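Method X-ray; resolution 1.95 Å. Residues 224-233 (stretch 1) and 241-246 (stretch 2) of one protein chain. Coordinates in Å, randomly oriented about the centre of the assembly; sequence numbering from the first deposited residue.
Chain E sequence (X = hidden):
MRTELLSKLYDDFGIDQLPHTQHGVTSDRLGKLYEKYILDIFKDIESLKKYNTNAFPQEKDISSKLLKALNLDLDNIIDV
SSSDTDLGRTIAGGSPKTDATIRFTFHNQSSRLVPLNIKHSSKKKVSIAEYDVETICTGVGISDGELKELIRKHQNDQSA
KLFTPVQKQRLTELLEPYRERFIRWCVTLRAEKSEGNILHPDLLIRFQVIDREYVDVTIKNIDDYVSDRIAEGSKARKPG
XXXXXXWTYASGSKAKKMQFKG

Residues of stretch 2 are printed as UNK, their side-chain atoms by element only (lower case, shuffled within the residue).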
ATOM      1  N   ASP E 224     -10.601   5.900   1.366  1.00 17.57           N
ATOM      2  CA  ASP E 224     -10.975   5.050   2.493  1.00 16.26           C
ATOM      3  C   ASP E 224      -9.806   4.713   3.400  1.00 18.65           C
ATOM      4  O   ASP E 224      -9.955   4.667   4.629  1.00 17.83           O
ATOM      5  CB  ASP E 224     -11.630   3.761   2.002  1.00 18.78           C
ATOM      6  CG  ASP E 224     -12.966   4.009   1.337  1.00 20.28           C
ATOM      7  OD1 ASP E 224     -13.491   5.131   1.455  1.00 23.17           O
ATOM      8  OD2 ASP E 224     -13.500   3.084   0.700  1.00 19.72           O
ATOM      9  N   TYR E 225      -8.640   4.474   2.809  1.00 13.95           N
ATOM     10  CA  TYR E 225      -7.468   4.153   3.613  1.00 14.61           C
ATOM     11  C   TYR E 225      -7.173   5.333   4.540  1.00 15.68           C
ATOM     12  O   TYR E 225      -6.929   5.153   5.737  1.00 17.70           O
ATOM     13  CB  TYR E 225      -6.254   3.894   2.717  1.00 13.91           C
ATOM     14  CG  TYR E 225      -4.983   3.625   3.494  1.00 11.61           C
ATOM     15  CD1 TYR E 225      -4.715   2.355   4.020  1.00 13.42           C
ATOM     16  CD2 TYR E 225      -4.050   4.642   3.717  1.00 15.83           C
ATOM     17  CE1 TYR E 225      -3.548   2.104   4.745  1.00 14.78           C
ATOM     18  CE2 TYR E 225      -2.881   4.400   4.441  1.00 14.49           C
ATOM     19  CZ  TYR E 225      -2.635   3.132   4.951  1.00 13.93           C
ATOM     20  OH  TYR E 225      -1.471   2.887   5.652  1.00 14.59           O
ATOM     21  N   VAL E 226      -7.197   6.538   3.976  1.00 16.60           N
ATOM     22  CA  VAL E 226      -6.936   7.747   4.756  1.00 19.08           C
ATOM     23  C   VAL E 226      -7.956   7.876   5.890  1.00 20.21           C
ATOM     24  O   VAL E 226      -7.591   8.114   7.038  1.00 18.78           O
ATOM     25  CB  VAL E 226      -6.993   9.011   3.863  1.00 20.02           C
ATOM     26  CG1 VAL E 226      -6.921  10.279   4.727  1.00 24.67           C
ATOM     27  CG2 VAL E 226      -5.837   8.993   2.867  1.00 19.20           C
ATOM     28  N   SER E 227      -9.235   7.711   5.565  1.00 19.59           N
ATOM     29  CA  SER E 227     -10.281   7.796   6.581  1.00 23.08           C
ATOM     30  C   SER E 227     -10.018   6.800   7.699  1.00 23.35           C
ATOM     31  O   SER E 227     -10.162   7.131   8.876  1.00 26.60           O
ATOM     32  CB  SER E 227     -11.654   7.515   5.969  1.00 24.60           C
ATOM     33  OG  SER E 227     -11.996   8.511   5.021  1.00 33.02           O
ATOM     34  N   ASP E 228      -9.632   5.579   7.335  1.00 21.88           N
ATOM     35  CA  ASP E 228      -9.355   4.552   8.336  1.00 21.29           C
ATOM     36  C   ASP E 228      -8.210   4.963   9.258  1.00 21.00           C
ATOM     37  O   ASP E 228      -8.313   4.820  10.476  1.00 23.98           O
ATOM     38  CB  ASP E 228      -9.008   3.214   7.674  1.00 21.63           C
ATOM     39  CG  ASP E 228     -10.190   2.593   6.940  1.00 24.90           C
ATOM     40  OD1 ASP E 228     -11.345   2.981   7.212  1.00 24.02           O
ATOM     41  OD2 ASP E 228      -9.957   1.705   6.097  1.00 26.64           O
ATOM     42  N   ARG E 229      -7.120   5.458   8.677  1.00 19.32           N
ATOM     43  CA  ARG E 229      -5.964   5.893   9.462  1.00 20.38           C
ATOM     44  C   ARG E 229      -6.335   7.087  10.358  1.00 20.27           C
ATOM     45  O   ARG E 229      -5.936   7.135  11.522  1.00 20.41           O
ATOM     46  CB  ARG E 229      -4.803   6.288   8.538  1.00 18.36           C
ATOM     47  CG  ARG E 229      -4.266   5.160   7.659  1.00 19.99           C
ATOM     48  CD  ARG E 229      -3.532   4.092   8.468  1.00 20.98           C
ATOM     49  NE  ARG E 229      -4.434   3.258   9.258  1.00 19.99           N
ATOM     50  CZ  ARG E 229      -5.270   2.361   8.746  1.00 21.58           C
ATOM     51  NH1 ARG E 229      -5.331   2.175   7.435  1.00 21.97           N
ATOM     52  NH2 ARG E 229      -6.047   1.643   9.546  1.00 23.50           N
ATOM     53  N   ILE E 230      -7.089   8.041   9.809  1.00 20.65           N
ATOM     54  CA  ILE E 230      -7.523   9.229  10.565  1.00 24.47           C
ATOM     55  C   ILE E 230      -8.353   8.803  11.771  1.00 25.51           C
ATOM     56  O   ILE E 230      -8.194   9.342  12.867  1.00 28.74           O
ATOM     57  CB  ILE E 230      -8.395  10.189   9.703  1.00 23.48           C
ATOM     58  CG1 ILE E 230      -7.548  10.838   8.607  1.00 22.79           C
ATOM     59  CG2 ILE E 230      -9.029  11.269  10.590  1.00 26.77           C
ATOM     60  CD1 ILE E 230      -6.473  11.760   9.124  1.00 26.62           C
ATOM     61  N   ALA E 231      -9.244   7.838  11.564  1.00 27.80           N
ATOM     62  CA  ALA E 231     -10.088   7.342  12.653  1.00 28.90           C
ATOM     63  C   ALA E 231      -9.212   6.693  13.724  1.00 30.82           C
ATOM     64  O   ALA E 231      -9.367   6.958  14.917  1.00 32.21           O
ATOM     65  CB  ALA E 231     -11.109   6.331  12.116  1.00 24.13           C
ATOM     66  N   GLU E 232      -8.290   5.847  13.278  1.00 31.01           N
ATOM     67  CA  GLU E 232      -7.376   5.147  14.170  1.00 28.68           C
ATOM     68  C   GLU E 232      -6.512   6.144  14.942  1.00 31.13           C
ATOM     69  O   GLU E 232      -6.258   5.972  16.133  1.00 26.74           O
ATOM     70  CB  GLU E 232      -6.482   4.214  13.351  1.00 35.00           C
ATOM     71  CG  GLU E 232      -5.627   3.273  14.172  1.00 43.14           C
ATOM     72  CD  GLU E 232      -4.670   2.474  13.311  1.00 48.95           C
ATOM     73  OE1 GLU E 232      -5.132   1.832  12.341  1.00 49.88           O
ATOM     74  OE2 GLU E 232      -3.457   2.487  13.604  1.00 52.94           O
ATOM     75  N   GLY E 233      -6.063   7.187  14.251  1.00 31.82           N
ATOM     76  CA  GLY E 233      -5.230   8.194  14.882  1.00 34.00           C
ATOM     77  C   GLY E 233      -5.977   9.152  15.791  1.00 35.65           C
ATOM     78  O   GLY E 233      -5.356   9.867  16.577  1.00 35.56           O
ATOM     79  N   UNK E 241       0.890  10.060  16.231  1.00 24.55           N
ATOM     80  CA  UNK E 241       0.674  11.490  16.417  1.00 23.70           C
ATOM     81  C   UNK E 241      -0.558  11.951  15.650  1.00 22.25           C
ATOM     82  O   UNK E 241      -0.584  13.039  15.070  1.00 22.13           O
ATOM     83  c   UNK E 241       1.927  12.255  15.978  1.00 25.64           C
ATOM     84  c   UNK E 241       3.322  12.160  18.067  1.00 27.75           C
ATOM     85  c   UNK E 241       4.116  11.025  16.111  1.00 23.85           C
ATOM     86  c   UNK E 241       4.415  11.684  18.795  1.00 28.13           C
ATOM     87  c   UNK E 241       3.161  11.831  16.721  1.00 27.11           C
ATOM     88  c   UNK E 241       5.209  10.545  16.826  1.00 24.37           C
ATOM     89  c   UNK E 241       5.357  10.876  18.177  1.00 27.11           C
ATOM     90  N   UNK E 242      -1.579  11.101  15.654  1.00 24.63           N
ATOM     91  CA  UNK E 242      -2.825  11.425  14.983  1.00 26.25           C
ATOM     92  C   UNK E 242      -2.947  10.960  13.546  1.00 26.30           C
ATOM     93  O   UNK E 242      -4.040  11.008  12.977  1.00 23.31           O
ATOM     94  N   UNK E 243      -1.842  10.505  12.953  1.00 25.24           N
ATOM     95  CA  UNK E 243      -1.870  10.045  11.563  1.00 20.95           C
ATOM     96  C   UNK E 243      -2.348   8.608  11.408  1.00 21.66           C
ATOM     97  O   UNK E 243      -2.749   8.210  10.318  1.00 23.10           O
ATOM     98  o   UNK E 243       0.427   9.275  11.626  1.00 16.90           O
ATOM     99  c   UNK E 243       0.037  11.520  10.828  1.00 17.98           C
ATOM    100  c   UNK E 243      -0.482  10.102  10.892  1.00 20.11           C
ATOM    101  N   UNK E 244      -2.290   7.825  12.479  1.00 19.79           N
ATOM    102  CA  UNK E 244      -2.722   6.441  12.383  1.00 21.62           C
ATOM    103  C   UNK E 244      -1.658   5.536  11.770  1.00 19.90           C
ATOM    104  O   UNK E 244      -1.855   4.329  11.608  1.00 19.18           O
ATOM    105  N   UNK E 245      -0.532   6.130  11.401  1.00 17.44           N
ATOM    106  CA  UNK E 245       0.576   5.371  10.840  1.00 18.57           C
ATOM    107  C   UNK E 245       1.522   5.108  12.004  1.00 18.05           C
ATOM    108  O   UNK E 245       1.514   5.849  12.990  1.00 18.57           O
ATOM    109  c   UNK E 245       0.495   6.577   8.533  1.00 15.99           C
ATOM    110  c   UNK E 245       1.355   7.442   7.620  1.00 18.59           C
ATOM    111  c   UNK E 245       0.040   5.316   7.807  1.00 15.08           C
ATOM    112  c   UNK E 245       1.304   6.196   9.774  1.00 14.69           C
ATOM    113  N   UNK E 246       2.327   4.059  11.901  1.00 15.43           N
ATOM    114  CA  UNK E 246       3.286   3.757  12.952  1.00 18.83           C
ATOM    115  C   UNK E 246       4.620   4.347  12.525  1.00 19.12           C
ATOM    116  O   UNK E 246       5.160   3.975  11.480  1.00 19.44           O
ATOM    117  c   UNK E 246       3.425   2.248  13.145  1.00 21.82           C
ATOM    118  o   UNK E 246       1.338   1.304  12.442  1.00 31.69           O
ATOM    119  n   UNK E 246       1.779   1.306  14.638  1.00 26.33           N
ATOM    120  c   UNK E 246       2.089   1.571  13.380  1.00 27.64           C
TER
HETATM  121  O   HOH W   1      -6.503  11.856  13.584  1.00 31.87           O

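Position 241 carries seven side-chain atoms, all carbon: one leads into a closed ring of six. They point away from the helix of stretch 1 and touch nothing on it. No oxygen ends the ring, so the residue is phenylalanine. The place of Phe241 in this contact is simply to lead the chain in.

Position 242 has no side-chain atoms, and its bare CA touches Gly233 O; it is therefore glycine. Its phi/psi of 92/-11 would jam a CB against the carbonyl oxygen of Phe241, so the backbone shape alone calls for this residue. Gly242 CA lies 3.4 Å from Gly233 O, a nearly straight CA-H...O contact with an angle of 174° at the hydrogen.

At position 243 the side chain is one carbon bearing one oxygen and one carbon. It points away from the helix, while the backbone O approaches Arg229 CB. A branched hydroxyl is threonine, and Thr243 O lies 3.3 Å from Arg229 CB. The hydroxyl serves its own loop instead, for Thr243 OG1 accepts a hydrogen bond of 3.3 Å from the backbone N of position 245 and so helps hold the turn.

Position 244 again lacks side-chain atoms, its CA touches Arg229 O, and it is glycine. Two constraints coincide here. Its phi/psi of 80/-1 would press a CB against the carbonyl oxygen of Thr243, and that CB, directed toward the helix, would lie 2.1 Å from Arg229 O. Without it, Gly244 CA can make a CA-H...O contact of 3.4 Å with Arg229 O.

Position 245 shows four carbons forked at the second. Its CA-to-CB bond points away, yet one end carbon returns to Tyr225 OH and Arg229 CD. The fork is that of leucine: Leu245 CD2 lies 3.6 Å from Tyr225 OH and 3.8 Å from Arg229 CD, an apolar end resting on the aliphatic part of the arginine.

Position 246 has two carbons, the second carrying one oxygen and one nitrogen, and they stay out of contact with stretch 1. This is asparagine, and Asn246 leads the chain out of the contact.

The contact works by close backbone packing, with no direct hydrogen bond between the stretches. Gly233 matches the loop glycines: a CB there would fall 2.2 Å from Gly242 O, and its absence lets Gly233 CA approach Gly244 N to 3.8 Å. Water 1 bridges the backbones, donating to Ile230 O at 3.1 Å and to Gly242 O at 2.7 Å. Within the helix, Arg229 NH2 forms a salt bridge of 2.9 Å with Glu232 OE1, tying together two side chains that border Gly244.

Stretch 2 241-246: FGTGLN
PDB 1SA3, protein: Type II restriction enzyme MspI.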